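Local coordinates for 2-dehydropantoate 2-reductase (Bacillus subtilis, PDB 3EGO), which probably catalyses the NADPH-dependent reduction of ketopantoate to pantoic acid in the biosynthesis of pantothenate, at residues 35-49 / 128-140. Numbering follows the deposited sequence.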
# COMPACT_ATOMS: atom_id res chain seq x y z
N GLU A 35 -32.20 16.64 0.78
CA GLU A 35 -32.13 17.07 2.18
C GLU A 35 -31.15 18.21 2.36
O GLU A 35 -31.35 19.11 3.20
CB GLU A 35 -31.68 15.91 3.05
CG GLU A 35 -30.72 15.03 2.33
CD GLU A 35 -29.88 14.21 3.27
OE1 GLU A 35 -30.32 14.00 4.44
OE2 GLU A 35 -28.78 13.78 2.84
N GLN A 36 -30.06 18.18 1.60
CA GLN A 36 -29.18 19.34 1.67
C GLN A 36 -29.81 20.52 0.99
O GLN A 36 -29.80 21.61 1.51
CB GLN A 36 -27.85 19.05 1.01
CG GLN A 36 -26.95 20.31 1.04
CD GLN A 36 -25.56 20.00 0.51
OE1 GLN A 36 -25.38 19.12 -0.33
NE2 GLN A 36 -24.56 20.70 1.02
N ALA A 37 -30.35 20.33 -0.22
CA ALA A 37 -31.00 21.40 -0.93
C ALA A 37 -32.08 22.05 -0.08
O ALA A 37 -32.20 23.27 -0.04
CB ALA A 37 -31.55 20.91 -2.29
N ALA A 38 -32.85 21.22 0.64
CA ALA A 38 -33.91 21.74 1.49
C ALA A 38 -33.33 22.52 2.64
O ALA A 38 -33.86 23.55 3.02
CB ALA A 38 -34.80 20.58 2.05
N ALA A 39 -32.24 22.02 3.20
CA ALA A 39 -31.65 22.67 4.38
C ALA A 39 -30.99 24.02 4.07
O ALA A 39 -30.97 24.91 4.93
CB ALA A 39 -30.67 21.73 5.06
N ILE A 40 -30.41 24.14 2.88
CA ILE A 40 -29.80 25.42 2.44
C ILE A 40 -30.91 26.45 2.17
O ILE A 40 -30.86 27.58 2.66
CB ILE A 40 -28.97 25.24 1.14
CG1 ILE A 40 -27.62 24.54 1.46
CG2 ILE A 40 -28.76 26.61 0.46
CD1 ILE A 40 -26.92 23.88 0.21
N GLN A 41 -31.90 26.03 1.40
CA GLN A 41 -33.06 26.86 1.08
C GLN A 41 -33.73 27.30 2.39
O GLN A 41 -34.48 28.26 2.40
CB GLN A 41 -34.01 26.11 0.11
CG GLN A 41 -35.01 26.98 -0.68
CD GLN A 41 -34.40 27.74 -1.87
OE1 GLN A 41 -34.22 27.19 -2.97
NE2 GLN A 41 -34.14 29.03 -1.66
N SER A 42 -33.37 26.64 3.51
CA SER A 42 -33.97 26.84 4.85
C SER A 42 -33.24 27.72 5.88
O SER A 42 -33.84 28.66 6.41
CB SER A 42 -34.28 25.49 5.50
OG SER A 42 -35.37 24.88 4.85
N GLU A 43 -31.99 27.43 6.23
CA GLU A 43 -31.29 28.38 7.07
C GLU A 43 -30.10 29.07 6.41
O GLU A 43 -29.29 29.69 7.09
CB GLU A 43 -30.88 27.82 8.45
CG GLU A 43 -29.95 26.64 8.43
CD GLU A 43 -30.70 25.35 8.61
OE1 GLU A 43 -31.93 25.36 8.42
OE2 GLU A 43 -30.05 24.33 8.94
N GLY A 44 -30.03 28.98 5.09
CA GLY A 44 -28.96 29.62 4.33
C GLY A 44 -27.66 28.86 4.45
O GLY A 44 -27.63 27.71 4.91
N ILE A 45 -26.58 29.51 4.04
CA ILE A 45 -25.25 28.96 4.22
C ILE A 45 -24.53 29.71 5.32
O ILE A 45 -24.55 30.94 5.37
CB ILE A 45 -24.44 29.06 2.89
CG1 ILE A 45 -24.97 28.01 1.91
CG2 ILE A 45 -22.95 28.81 3.13
CD1 ILE A 45 -24.49 28.29 0.53
N ARG A 46 -23.86 28.99 6.19
CA ARG A 46 -23.07 29.63 7.22
C ARG A 46 -21.62 29.49 6.84
O ARG A 46 -21.19 28.43 6.45
CB ARG A 46 -23.27 28.96 8.57
CG ARG A 46 -24.72 28.90 9.01
CD ARG A 46 -25.29 30.31 9.24
NE ARG A 46 -26.74 30.31 9.45
CZ ARG A 46 -27.33 30.14 10.64
NH1 ARG A 46 -28.65 30.16 10.73
NH2 ARG A 46 -26.60 29.96 11.74
N LEU A 47 -20.87 30.56 6.98
CA LEU A 47 -19.44 30.44 6.76
C LEU A 47 -18.75 30.87 8.02
O LEU A 47 -19.09 31.93 8.58
CB LEU A 47 -19.01 31.32 5.59
CG LEU A 47 -17.49 31.27 5.39
CD1 LEU A 47 -17.15 30.89 3.94
CD2 LEU A 47 -16.95 32.61 5.76
N TYR A 48 -17.81 30.05 8.47
CA TYR A 48 -16.99 30.33 9.66
C TYR A 48 -15.62 30.79 9.20
O TYR A 48 -15.00 30.20 8.28
CB TYR A 48 -16.84 29.07 10.51
CG TYR A 48 -18.12 28.45 11.07
CD1 TYR A 48 -18.41 28.51 12.42
CD2 TYR A 48 -19.02 27.79 10.23
CE1 TYR A 48 -19.59 27.92 12.94
CE2 TYR A 48 -20.18 27.22 10.71
CZ TYR A 48 -20.47 27.28 12.06
OH TYR A 48 -21.63 26.71 12.54
N LYS A 49 -15.12 31.86 9.79
CA LYS A 49 -13.84 32.33 9.39
C LYS A 49 -13.22 32.93 10.60
O LYS A 49 -13.56 34.06 10.99
CB LYS A 49 -13.92 33.35 8.28
CG LYS A 49 -12.59 33.67 7.68
CD LYS A 49 -12.78 34.43 6.40
CE LYS A 49 -13.67 35.68 6.62
NZ LYS A 49 -14.43 36.10 5.36
N ARG A 128 -16.11 21.45 4.99
CA ARG A 128 -17.57 21.43 5.22
C ARG A 128 -17.84 20.91 6.63
O ARG A 128 -17.32 19.85 7.02
CB ARG A 128 -18.30 20.57 4.16
CG ARG A 128 -19.83 20.45 4.39
CD ARG A 128 -20.53 19.80 3.15
NE ARG A 128 -20.20 18.39 3.09
CZ ARG A 128 -20.74 17.51 2.24
NH1 ARG A 128 -21.59 17.93 1.33
NH2 ARG A 128 -20.38 16.23 2.29
N LYS A 129 -18.62 21.67 7.40
CA LYS A 129 -18.95 21.28 8.77
C LYS A 129 -20.27 20.52 8.85
O LYS A 129 -20.44 19.67 9.71
CB LYS A 129 -19.01 22.52 9.67
CG LYS A 129 -17.67 23.22 9.79
CD LYS A 129 -17.70 24.40 10.82
CE LYS A 129 -17.30 23.95 12.24
NZ LYS A 129 -16.06 23.10 12.21
N SER A 130 -21.21 20.86 7.97
CA SER A 130 -22.53 20.24 7.92
C SER A 130 -23.10 20.46 6.54
O SER A 130 -22.43 21.01 5.67
CB SER A 130 -23.46 20.90 8.94
OG SER A 130 -23.65 22.26 8.61
N ASP A 131 -24.35 20.05 6.32
CA ASP A 131 -25.02 20.33 5.03
C ASP A 131 -25.09 21.82 4.65
O ASP A 131 -25.20 22.16 3.49
CB ASP A 131 -26.45 19.74 5.00
CG ASP A 131 -26.51 18.28 4.43
OD1 ASP A 131 -25.55 17.79 3.80
OD2 ASP A 131 -27.55 17.62 4.61
N THR A 132 -25.12 22.71 5.63
CA THR A 132 -25.22 24.13 5.32
C THR A 132 -24.00 24.98 5.74
O THR A 132 -23.96 26.19 5.53
CB THR A 132 -26.50 24.76 5.98
OG1 THR A 132 -26.38 24.63 7.40
CG2 THR A 132 -27.77 24.05 5.53
N ALA A 133 -22.98 24.38 6.33
CA ALA A 133 -21.95 25.20 6.94
C ALA A 133 -20.54 24.82 6.48
O ALA A 133 -20.25 23.61 6.28
CB ALA A 133 -22.05 25.11 8.48
N VAL A 134 -19.68 25.84 6.32
CA VAL A 134 -18.33 25.65 5.81
C VAL A 134 -17.36 26.54 6.58
O VAL A 134 -17.63 27.73 6.86
CB VAL A 134 -18.24 25.86 4.24
CG1 VAL A 134 -18.49 27.34 3.87
CG2 VAL A 134 -16.83 25.44 3.68
N ASP A 135 -16.19 26.00 6.88
CA ASP A 135 -15.22 26.79 7.60
C ASP A 135 -14.18 27.20 6.59
O ASP A 135 -13.61 26.33 5.93
CB ASP A 135 -14.61 25.88 8.65
CG ASP A 135 -13.63 26.59 9.58
OD1 ASP A 135 -13.39 27.80 9.46
OD2 ASP A 135 -13.10 25.89 10.46
N HIS A 136 -13.94 28.51 6.44
CA HIS A 136 -12.92 28.99 5.51
C HIS A 136 -11.59 28.97 6.29
O HIS A 136 -11.22 29.99 6.96
CB HIS A 136 -13.24 30.43 5.08
CG HIS A 136 -12.47 30.91 3.88
ND1 HIS A 136 -12.65 32.17 3.34
CD2 HIS A 136 -11.53 30.30 3.11
CE1 HIS A 136 -11.86 32.31 2.29
NE2 HIS A 136 -11.17 31.19 2.12
N THR A 137 -10.92 27.82 6.23
CA THR A 137 -9.71 27.58 7.04
C THR A 137 -8.42 28.15 6.44
O THR A 137 -7.42 28.31 7.15
CB THR A 137 -9.48 26.05 7.26
OG1 THR A 137 -9.54 25.38 6.00
CG2 THR A 137 -10.53 25.48 8.13
N GLY A 138 -8.43 28.45 5.14
CA GLY A 138 -7.21 28.81 4.43
C GLY A 138 -7.56 29.93 3.47
O GLY A 138 -8.28 29.73 2.53
N LEU A 139 -7.09 31.12 3.75
CA LEU A 139 -7.46 32.26 2.95
C LEU A 139 -6.60 32.24 1.71
O LEU A 139 -5.45 32.71 1.73
CB LEU A 139 -7.27 33.55 3.76
CG LEU A 139 -7.93 33.57 5.15
CD1 LEU A 139 -7.65 34.91 5.88
CD2 LEU A 139 -9.44 33.37 5.02
N GLY A 140 -7.14 31.70 0.63
CA GLY A 140 -6.40 31.55 -0.62
C GLY A 140 -7.00 32.39 -1.72
O GLY A 140 -7.35 33.58 -1.53
O HOH W 1 -23.11 17.44 -0.78
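Arg46 and Tyr48 of strand 45-49 bond to Thr132, Val134 and His136 in a parallel pairing with strand 133-138, within the mixed sheet of the NADP-binding, Rossmann-type domain, while the helix carrying Gln36 and Ala39 rests against the turn before the second strand. Three of the four backbone bonds are Arg46 N to Thr132 O, Val134 N to Arg46 O and Tyr48 N to Val134 O. In the fourth, His136 N lies 2.7 Å from Tyr48 O. On one face of the pair, Lys129 lays CD over the ring of Tyr48, 3.9 Å from its centroid, a CH-pi contact offset toward CD2 and CE2. Ala133 CB meets the same ring at its edge, 3.6 Å from Tyr48 CE2. Leu47 occupies the other face, its CD1 3.8 Å from Val134 CG1 and also against His136 CB. Beyond it, Leu139 CD2 covers the centre of one face of the His136 imidazole and touches Lys49 CD; Tyr20 OH bonds to both Lys49 NZ and His136 ND1.

At the helix, Gln36 extends with CG anti to its backbone N (chi1 178°) and crosses Asp131 at a slant, its amide stacked on the carboxylate with the planes 25° apart. This reach brings NE2 to Asp131 O (2.9 Å, N-H...O angle 157°), and NE2 also bonds to Gly10 O in the glycine-rich turn predicted to bind NADP. Water 1 links Gln36 OE1 to Arg128 NH1, which likewise bonds to Gly10 O. With an alanine here both amide N-H bonds go, and the water is likely to be left without its acceptor and the Asp131 carboxylate without its stacking partner. Arg33 forms salt bridges with Asp131 and Glu35, probably offsetting their like charges. Thr132 fits its methyl against the helix, CG2 lying 3.4 Å from Ala39 O and 3.7 Å from Ala39 CB.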